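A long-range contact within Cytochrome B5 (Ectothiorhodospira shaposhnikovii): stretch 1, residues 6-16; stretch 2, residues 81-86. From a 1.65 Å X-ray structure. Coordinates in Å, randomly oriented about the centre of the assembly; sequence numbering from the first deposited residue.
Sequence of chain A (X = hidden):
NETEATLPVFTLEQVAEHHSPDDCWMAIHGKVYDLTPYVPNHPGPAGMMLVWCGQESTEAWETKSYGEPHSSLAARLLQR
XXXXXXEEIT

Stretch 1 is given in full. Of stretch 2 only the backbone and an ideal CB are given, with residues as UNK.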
# COMPACT_ATOMS: atom_id res chain seq x y z
N THR A 6 -6.83 17.41 -9.95
CA THR A 6 -6.10 16.35 -10.66
C THR A 6 -5.21 15.64 -9.64
O THR A 6 -4.90 16.26 -8.62
CB THR A 6 -5.25 16.88 -11.82
OG1 THR A 6 -4.69 15.76 -12.54
CG2 THR A 6 -4.11 17.75 -11.34
N LEU A 7 -4.92 14.36 -9.88
CA LEU A 7 -4.11 13.64 -8.92
C LEU A 7 -2.70 14.20 -8.80
O LEU A 7 -1.98 14.31 -9.78
CB LEU A 7 -3.98 12.15 -9.27
CG LEU A 7 -5.24 11.33 -8.95
CD1 LEU A 7 -5.32 10.12 -9.87
CD2 LEU A 7 -5.25 10.89 -7.50
N PRO A 8 -2.29 14.40 -7.55
CA PRO A 8 -0.90 14.72 -7.27
C PRO A 8 0.03 13.66 -7.84
O PRO A 8 -0.32 12.47 -7.91
CB PRO A 8 -0.85 14.73 -5.74
CG PRO A 8 -2.23 15.08 -5.32
CD PRO A 8 -3.12 14.34 -6.33
N VAL A 9 1.25 14.09 -8.19
CA VAL A 9 2.23 13.15 -8.70
C VAL A 9 3.38 13.04 -7.69
O VAL A 9 3.88 14.09 -7.27
CB VAL A 9 2.81 13.57 -10.06
CG1 VAL A 9 3.84 12.52 -10.45
CG2 VAL A 9 1.69 13.66 -11.09
N PHE A 10 3.79 11.84 -7.37
CA PHE A 10 4.86 11.62 -6.40
C PHE A 10 6.00 10.86 -7.04
O PHE A 10 5.80 10.19 -8.06
CB PHE A 10 4.34 10.75 -5.24
CG PHE A 10 3.19 11.39 -4.50
CD1 PHE A 10 1.87 11.08 -4.79
CD2 PHE A 10 3.45 12.25 -3.44
CE1 PHE A 10 0.83 11.67 -4.07
CE2 PHE A 10 2.41 12.86 -2.74
CZ PHE A 10 1.10 12.56 -3.06
N THR A 11 7.17 10.84 -6.40
CA THR A 11 8.23 9.95 -6.88
C THR A 11 8.36 8.79 -5.90
O THR A 11 7.88 8.90 -4.76
CB THR A 11 9.59 10.66 -6.89
OG1 THR A 11 9.84 11.05 -5.52
CG2 THR A 11 9.59 11.88 -7.81
N LEU A 12 9.11 7.75 -6.26
CA LEU A 12 9.38 6.68 -5.30
C LEU A 12 10.17 7.20 -4.10
O LEU A 12 10.03 6.66 -3.01
CB LEU A 12 10.10 5.50 -5.94
CG LEU A 12 9.19 4.59 -6.79
CD1 LEU A 12 10.02 3.49 -7.45
CD2 LEU A 12 8.10 3.95 -5.94
N GLU A 13 11.00 8.21 -4.30
CA GLU A 13 11.79 8.77 -3.19
C GLU A 13 10.91 9.41 -2.13
O GLU A 13 11.20 9.32 -0.93
CB GLU A 13 12.81 9.75 -3.78
CG GLU A 13 13.90 8.99 -4.53
CD GLU A 13 13.47 8.36 -5.84
OE1 GLU A 13 12.61 8.87 -6.59
OE2 GLU A 13 14.00 7.26 -6.18
N GLN A 14 9.84 10.08 -2.58
CA GLN A 14 8.88 10.68 -1.65
C GLN A 14 8.11 9.60 -0.92
O GLN A 14 7.96 9.63 0.30
CB GLN A 14 7.90 11.57 -2.42
CG GLN A 14 8.57 12.85 -2.92
CD GLN A 14 7.64 13.54 -3.90
OE1 GLN A 14 8.00 13.72 -5.07
NE2 GLN A 14 6.45 13.91 -3.42
N VAL A 15 7.66 8.58 -1.68
CA VAL A 15 6.97 7.46 -1.01
C VAL A 15 7.84 6.82 0.05
O VAL A 15 7.34 6.50 1.14
CB VAL A 15 6.53 6.38 -2.02
CG1 VAL A 15 5.86 5.20 -1.33
CG2 VAL A 15 5.54 7.03 -3.00
N ALA A 16 9.15 6.71 -0.18
CA ALA A 16 10.08 6.09 0.75
C ALA A 16 10.24 6.86 2.06
O ALA A 16 10.73 6.27 3.02
CB ALA A 16 11.43 5.94 0.06
N UNK A 81 -7.75 4.60 -0.18
CA UNK A 81 -6.58 5.27 0.40
C UNK A 81 -5.71 5.91 -0.67
O UNK A 81 -4.62 6.41 -0.38
CB UNK A 81 -5.75 4.28 1.21
N UNK A 82 -6.18 5.99 -1.92
CA UNK A 82 -5.44 6.61 -3.01
C UNK A 82 -5.11 8.06 -2.70
O UNK A 82 -5.98 8.80 -2.23
CB UNK A 82 -6.24 6.52 -4.31
N UNK A 83 -3.88 8.53 -2.94
CA UNK A 83 -3.61 9.96 -2.82
C UNK A 83 -2.96 10.54 -4.08
O UNK A 83 -2.87 11.77 -4.20
CB UNK A 83 -2.71 10.22 -1.61
N UNK A 84 -2.51 9.72 -5.02
CA UNK A 84 -1.89 10.26 -6.24
C UNK A 84 -1.30 9.16 -7.13
O UNK A 84 -1.59 7.99 -6.94
CB UNK A 84 -0.79 11.26 -5.87
N UNK A 85 -0.56 9.60 -8.15
CA UNK A 85 0.10 8.66 -9.05
C UNK A 85 1.61 8.77 -8.90
O UNK A 85 2.14 9.71 -8.31
CB UNK A 85 -0.31 8.91 -10.50
N UNK A 86 2.30 7.76 -9.41
CA UNK A 86 3.75 7.69 -9.35
C UNK A 86 4.37 8.20 -10.64
O UNK A 86 3.86 7.79 -11.71
CB UNK A 86 4.21 6.26 -9.07

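Positions 84 to 86 run alongside residues 8 to 10 of stretch 1, with a single beta bridge between Val9 and position 85. Two backbone hydrogen bonds hold the register. The N of position 85 donates to Pro8 O at 2.9 Å, and Phe10 N donates to the O of position 85, also at 2.9 Å. Neither bond depends on the side chain at 85.

Position 81 has nothing of stretch 1 within 5.5 Å of its ideal CB. Stretch 1 sets no preference here. The residue is Tyr81, and it makes no contact with stretch 1.

At position 82 CA-to-CB points sideways. The ideal CB lies 5.5 Å from Leu7 CD2, so a short side chain would fall short, while a branched or longer apolar one could reach. The residue is Leu82. Its CD2 meets Leu7 CD2 at 3.9 Å.

Position 83 also points sideways, with its ideal CB 4.5 Å from Phe10 CE1. The neighbouring ring favours an apolar side chain; valine, isoleucine, leucine or methionine would all be reasonable. The residue is Ile83. Its chi1 is p and chi2 is t, and CD1 packs against Phe10 CZ at 3.7 Å.

Position 84 is the most restrictive. CA-to-CB would point toward stretch 1, and the ideal CB would sit 2.4 Å from Pro8 O and 2.5 Å from Phe10 CE1. Both are clashes. The phi/psi pair of 174/-171 is also an extended conformation typical of glycine. The residue is Gly84. Without a side chain, its CA can approach Pro8 O to 3.2 Å and Leu7 CD2 to 3.6 Å.

Position 85 points sideways, its ideal CB 5.0 Å from Leu7 CB and 5.2 Å from Val9 CG2. Beta-branched residues such as valine, isoleucine or threonine suit this extended backbone between aliphatic neighbours. Leu7 O is too far for a direct bond; a hydroxyl could reach it only through a water. The residue is Thr85, with chi1 p. CG2 lies 3.9 Å from Leu7 CD1, and OG1 lies 3.8 Å from Val9 CG2. A water links the two stretches: it donates to Leu7 O at 2.8 Å and hydrogen bonds to Thr85 OG1 at 2.7 Å.

At position 86 CA-to-CB points away, yet Leu12 and Val15 offer an apolar surface further along. To reach that surface a side chain must be long enough to turn back; leucine, isoleucine or methionine could serve. The residue is Leu86. Its CD2 meets Leu12 CD2 at 3.6 Å. Leu86 CD1 lies 3.7 Å from Thr11 C and 4.3 Å from Val15 CG2.

Stretch 2, residues 81-86: YLIGTL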
# COMPACT_ATOMS: atom_id res chain seq x y z
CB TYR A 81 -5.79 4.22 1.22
CG TYR A 81 -6.64 3.71 2.36
CD1 TYR A 81 -7.23 2.45 2.25
CD2 TYR A 81 -6.91 4.51 3.47
CE1 TYR A 81 -8.05 1.98 3.27
CE2 TYR A 81 -7.72 4.03 4.50
CZ TYR A 81 -8.29 2.78 4.36
OH TYR A 81 -9.12 2.29 5.35
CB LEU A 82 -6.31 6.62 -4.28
CG LEU A 82 -5.66 7.25 -5.52
CD1 LEU A 82 -4.52 6.35 -5.96
CD2 LEU A 82 -6.71 7.36 -6.64
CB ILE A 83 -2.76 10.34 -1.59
CG1 ILE A 83 -1.40 9.60 -1.62
CG2 ILE A 83 -3.50 10.01 -0.29
CD1 ILE A 83 -0.37 10.13 -0.62
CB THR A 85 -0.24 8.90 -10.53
OG1 THR A 85 0.19 10.22 -10.87
CG2 THR A 85 -1.75 8.78 -10.74
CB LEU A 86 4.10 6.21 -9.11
CG LEU A 86 5.50 5.86 -8.62
CD1 LEU A 86 5.74 6.48 -7.25
CD2 LEU A 86 5.70 4.36 -8.63
O HOH W 1 -1.44 12.30 -11.62
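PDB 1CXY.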